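Local coordinates for enoyl-CoA hydratase (Geobacillus kaustophilus, PDB 2PPY) that catalyses the hydration of enoyl-CoA thioesters, probably as a step of fatty-acid beta-oxidation, at the interface of chains A and B. Sequence-based numbering; all coordinates share one arbitrary frame. Chains: chain A/B, Enoyl-CoA hydratase.

Contact 1: the interface of chains A and B. Residues chain A 153, 156-157, 219-220, 223; chain B 155, 160.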
loop_
_atom_site.group_PDB
_atom_site.type_symbol
_atom_site.label_atom_id
_atom_site.label_comp_id
_atom_site.label_asym_id
_atom_site.label_seq_id
_atom_site.Cartn_x
_atom_site.Cartn_y
_atom_site.Cartn_z
ATOM N N ARG A 153 8.068 6.578 -12.674
ATOM C CA ARG A 153 8.063 5.416 -13.549
ATOM C C ARG A 153 9.469 4.883 -13.813
ATOM O O ARG A 153 9.668 3.669 -13.897
ATOM C CB ARG A 153 7.348 5.727 -14.871
ATOM C CG ARG A 153 5.837 5.974 -14.725
ATOM C CD ARG A 153 5.103 5.774 -16.056
ATOM N NE ARG A 153 3.650 5.844 -15.907
ATOM C CZ ARG A 153 2.955 6.975 -15.815
ATOM N NH1 ARG A 153 3.576 8.146 -15.866
ATOM N NH2 ARG A 153 1.638 6.937 -15.652
ATOM N N ARG A 156 10.510 2.763 -10.831
ATOM C CA ARG A 156 9.801 1.492 -10.796
ATOM C C ARG A 156 10.262 0.556 -11.906
ATOM O O ARG A 156 10.273 -0.661 -11.733
ATOM C CB ARG A 156 8.285 1.726 -10.900
ATOM C CG ARG A 156 7.674 2.347 -9.632
ATOM C CD ARG A 156 6.248 2.854 -9.851
ATOM N NE ARG A 156 5.634 3.326 -8.608
ATOM C CZ ARG A 156 6.039 4.388 -7.915
ATOM N NH1 ARG A 156 7.066 5.112 -8.336
ATOM N NH2 ARG A 156 5.423 4.723 -6.787
ATOM N N LEU A 157 10.656 1.118 -13.041
ATOM C CA LEU A 157 11.098 0.290 -14.157
ATOM C C LEU A 157 12.528 -0.229 -14.015
ATOM O O LEU A 157 12.758 -1.432 -14.134
ATOM C CB LEU A 157 10.968 1.054 -15.481
ATOM C CG LEU A 157 11.330 0.266 -16.749
ATOM C CD1 LEU A 157 10.371 -0.906 -16.924
ATOM C CD2 LEU A 157 11.267 1.182 -17.965
ATOM N N ILE A 219 -1.295 -6.895 -15.183
ATOM C CA ILE A 219 0.042 -6.506 -14.749
ATOM C C ILE A 219 0.238 -5.019 -14.456
ATOM O O ILE A 219 0.789 -4.659 -13.417
ATOM C CB ILE A 219 1.092 -6.953 -15.784
ATOM C CG1 ILE A 219 1.043 -8.478 -15.938
ATOM C CG2 ILE A 219 2.486 -6.497 -15.354
ATOM C CD1 ILE A 219 1.940 -9.007 -17.044
HETATM N N MSE A 220 -0.212 -4.155 -15.357
HETATM C CA MSE A 220 -0.030 -2.721 -15.161
HETATM C C MSE A 220 -0.776 -2.153 -13.954
HETATM O O MSE A 220 -0.274 -1.262 -13.275
HETATM C CB MSE A 220 -0.422 -1.960 -16.431
HETATM C CG MSE A 220 0.427 -2.325 -17.648
HETATM SE SE MSE A 220 2.337 -2.311 -17.268
HETATM C CE MSE A 220 2.474 -0.509 -16.563
ATOM N N LYS A 223 0.260 -4.351 -10.377
ATOM C CA LYS A 223 1.534 -4.077 -9.729
ATOM C C LYS A 223 1.408 -3.030 -8.629
ATOM O O LYS A 223 2.310 -2.875 -7.821
ATOM C CB LYS A 223 2.590 -3.654 -10.762
ATOM C CG LYS A 223 2.379 -2.311 -11.431
ATOM C CD LYS A 223 3.500 -2.052 -12.434
ATOM C CE LYS A 223 3.493 -0.620 -12.920
ATOM N NZ LYS A 223 3.851 0.315 -11.816
ATOM N N ALA B 155 5.730 -10.472 -12.659
ATOM C CA ALA B 155 5.936 -9.027 -12.747
ATOM C C ALA B 155 6.819 -8.553 -11.602
ATOM O O ALA B 155 7.743 -7.761 -11.797
ATOM C CB ALA B 155 4.595 -8.304 -12.708
ATOM N N TYR B 160 7.716 -5.566 -14.233
ATOM C CA TYR B 160 6.407 -5.564 -14.876
ATOM C C TYR B 160 6.405 -5.488 -16.398
ATOM O O TYR B 160 5.519 -6.048 -17.041
ATOM C CB TYR B 160 5.532 -4.445 -14.294
ATOM C CG TYR B 160 6.060 -3.040 -14.497
ATOM C CD1 TYR B 160 5.841 -2.352 -15.692
ATOM C CD2 TYR B 160 6.745 -2.386 -13.478
ATOM C CE1 TYR B 160 6.297 -1.045 -15.861
ATOM C CE2 TYR B 160 7.200 -1.086 -13.638
ATOM C CZ TYR B 160 6.971 -0.418 -14.825
ATOM O OH TYR B 160 7.425 0.879 -14.962
HETATM O O HOH W 1 5.428 2.334 -13.562
#
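B:Tyr160 carries its ring between its own backbone N and carbonyl carbon (chi1 62°), and A:Lys223 takes the same unfavoured first torsion (chi1 68°), which lays the lysine chain over the phenol. Each compact start is followed by a different finish: the tyrosine ring plane is turned nearly square to the plane through its CA, CB and CG, whereas the lysine runs extended as far as CE and bends at its last torsion (67°), which swings NZ aside. Methylene CE of A:Lys223 lies over the middle of the B:Tyr160 ring, 3.7 Å from its centroid in a CH-pi contact, and CD packs 3.4 Å from CD2 of the same ring. Beside the lysine, A:Met220, a selenomethionine curled at chi2 and chi3, brings SE to 3.8 Å from CD1 of B:Tyr160 and its methyl CE along the CD1-CE1 side of the ring. A:Leu157 comes from the side opposite the lysine, crossing the tyrosine at about a right angle, and meets the rim near the hydroxyl, its CD1 lying 4.0 Å from CZ of B:Tyr160. The phenol is thus clasped between the end of A's helix 209-222 with the following residue and A's helix 150-158, and it provides more than half of the surface hidden in this patch. At the base of the tyrosine, CG2 of A:Ile219 touches both its CB and the methyl of B:Ala155, extending the apolar packing on to helix 150-158 of chain B. With alanine in place of B:Tyr160, a gap would probably be left between A:Lys223 and A:Leu157, and the lysine amine would lose its water-mediated link to the partner chain. The insertion of an aromatic plug into the neighbouring subunit suits an assembly interface, plausibly one within the hexamer. At the phenol tip, a water 2.8 Å from OH of B:Tyr160 also lies 3.1 Å from NZ of A:Lys223, joining hydroxyl and amine across the chains.

Contact 2: the interface of chains A and B. Residues chain A 227, 231, 234; chain B 91, 95, 149, 152-153.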
loop_
_atom_site.group_PDB
_atom_site.type_symbol
_atom_site.label_atom_id
_atom_site.label_comp_id
_atom_site.label_asym_id
_atom_site.label_seq_id
_atom_site.Cartn_x
_atom_site.Cartn_y
_atom_site.Cartn_z
ATOM N N LEU A 227 0.217 -8.263 -3.057
ATOM C CA LEU A 227 0.124 -9.548 -3.737
ATOM C C LEU A 227 -1.150 -10.360 -3.485
ATOM O O LEU A 227 -1.779 -10.828 -4.430
ATOM C CB LEU A 227 1.342 -10.413 -3.396
ATOM C CG LEU A 227 1.467 -11.708 -4.212
ATOM C CD1 LEU A 227 1.601 -11.369 -5.695
ATOM C CD2 LEU A 227 2.679 -12.508 -3.738
ATOM N N ILE A 231 -3.739 -10.941 -6.925
ATOM C CA ILE A 231 -4.114 -12.182 -7.565
ATOM C C ILE A 231 -5.642 -12.277 -7.662
ATOM O O ILE A 231 -6.169 -12.986 -8.513
ATOM C CB ILE A 231 -3.500 -13.375 -6.808
ATOM C CG1 ILE A 231 -1.966 -13.247 -6.849
ATOM C CG2 ILE A 231 -3.947 -14.693 -7.443
ATOM C CD1 ILE A 231 -1.209 -14.286 -6.049
ATOM N N GLU A 234 -6.411 -10.429 -10.753
ATOM C CA GLU A 234 -5.991 -11.299 -11.840
ATOM C C GLU A 234 -7.025 -12.400 -12.034
ATOM O O GLU A 234 -7.279 -12.835 -13.158
ATOM C CB GLU A 234 -4.635 -11.914 -11.500
ATOM C CG GLU A 234 -4.316 -13.219 -12.216
ATOM C CD GLU A 234 -3.089 -13.904 -11.633
ATOM O OE1 GLU A 234 -1.963 -13.406 -11.855
ATOM O OE2 GLU A 234 -3.260 -14.932 -10.936
ATOM N N ASN B 91 -4.329 -21.101 -5.912
ATOM C CA ASN B 91 -3.644 -19.872 -5.523
ATOM C C ASN B 91 -3.414 -19.822 -4.014
ATOM O O ASN B 91 -2.303 -19.550 -3.561
ATOM C CB ASN B 91 -4.451 -18.643 -5.954
ATOM C CG ASN B 91 -4.116 -18.193 -7.362
ATOM O OD1 ASN B 91 -2.947 -18.024 -7.703
ATOM N ND2 ASN B 91 -5.139 -17.979 -8.178
ATOM N N ASP B 95 -0.029 -19.605 -1.998
ATOM C CA ASP B 95 0.185 -18.478 -1.090
ATOM C C ASP B 95 0.766 -18.924 0.247
ATOM O O ASP B 95 1.516 -18.182 0.877
ATOM C CB ASP B 95 -1.127 -17.733 -0.812
ATOM C CG ASP B 95 -1.734 -17.102 -2.055
ATOM O OD1 ASP B 95 -0.981 -16.742 -2.987
ATOM O OD2 ASP B 95 -2.976 -16.947 -2.083
ATOM N N GLY B 149 -1.468 -16.795 -10.082
ATOM C CA GLY B 149 -0.476 -15.862 -9.577
ATOM C C GLY B 149 0.678 -15.599 -10.525
ATOM O O GLY B 149 1.555 -14.784 -10.231
ATOM N N GLN B 152 1.146 -11.884 -11.705
ATOM C CA GLN B 152 1.561 -11.028 -10.595
ATOM C C GLN B 152 2.935 -11.360 -10.020
ATOM O O GLN B 152 3.714 -10.460 -9.704
ATOM C CB GLN B 152 0.515 -11.083 -9.481
ATOM C CG GLN B 152 -0.860 -10.641 -9.931
ATOM C CD GLN B 152 -0.830 -9.299 -10.632
ATOM O OE1 GLN B 152 -0.434 -8.285 -10.051
ATOM N NE2 GLN B 152 -1.245 -9.286 -11.896
ATOM N N ARG B 153 3.235 -12.644 -9.876
ATOM C CA ARG B 153 4.525 -13.025 -9.331
ATOM C C ARG B 153 5.642 -12.801 -10.338
ATOM O O ARG B 153 6.746 -12.421 -9.961
ATOM C CB ARG B 153 4.508 -14.486 -8.855
ATOM C CG ARG B 153 3.626 -14.727 -7.628
ATOM C CD ARG B 153 4.081 -15.956 -6.847
ATOM N NE ARG B 153 3.371 -16.104 -5.578
ATOM C CZ ARG B 153 2.148 -16.609 -5.449
ATOM N NH1 ARG B 153 1.588 -16.691 -4.251
ATOM N NH2 ARG B 153 1.489 -17.049 -6.511
#
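The side-chain amide of B:Asn91 turns a face to A:Ile231, whose CG2 methyl sits above it, 3.5 Å from CG and almost as near the amide oxygen and nitrogen. A second flat group, the guanidinium of B:Arg153, has two aliphatic tips of chain A on one side: CD1 of A:Ile231 lies above the NH1-NH2 end, 3.9 Å from NH2, and CD2 of A:Leu227 comes from the same side, beside the NE end. The same guanidinium is held within its own chain by a salt bridge, NH1 donating to OD1 of B:Asp95 at 2.9 Å, nearly in line with the acceptor's C-O bond but tilted 16° from the guanidinium plane. B:Asp95 therefore fixes the plate against which the isoleucine packs. With CG1 beside the backbone N (chi1 -61°), A:Ile231 sends CG2 to the B:Asn91 amide and CD1 to the B:Arg153 guanidinium. CD1 of A:Leu227 meets the aliphatic CB of B:Gln152, the two side chains passing in opposite directions.

One turn further along helix 227-242, the extended A:Glu234 reaches the start of B's helix 150-158. Its carboxylate is turned 64° from the amide plane of B:Gln152 and faces backbone N-H groups; the one from B:Gln152 to OE1 is a weak bond. A negative group at the N-terminal end of this helix would probably be favoured by the helix dipole. This patch joins apolar helix packing to a carboxylate cap on the neighbouring chain. The firmer cap bond runs from N of B:Gly149 to the syn lone pair of A:Glu234 OE2, 2.7 Å away.

The centres of contact 1 and contact 2 lie about 14 Å apart, as neighbouring patches of one interface. Helix 150-158 of chain B serves both, through B:Ala155 in contact 1 and its first turn in contact 2, while chain A supplies helix 150-158 and the end of helix 209-222 with A:Lys223 to contact 1, and helix 227-242 to contact 2. The two sides are not exchanged by an exact two-fold: A:Arg153 borders contact 1, whereas its copy B:Arg153 packs in contact 2. This asymmetry suggests that each subunit may meet two neighbours through different surfaces, consistent with the trimers of crotonase-family hexamers; the deposited assembly holds six chains.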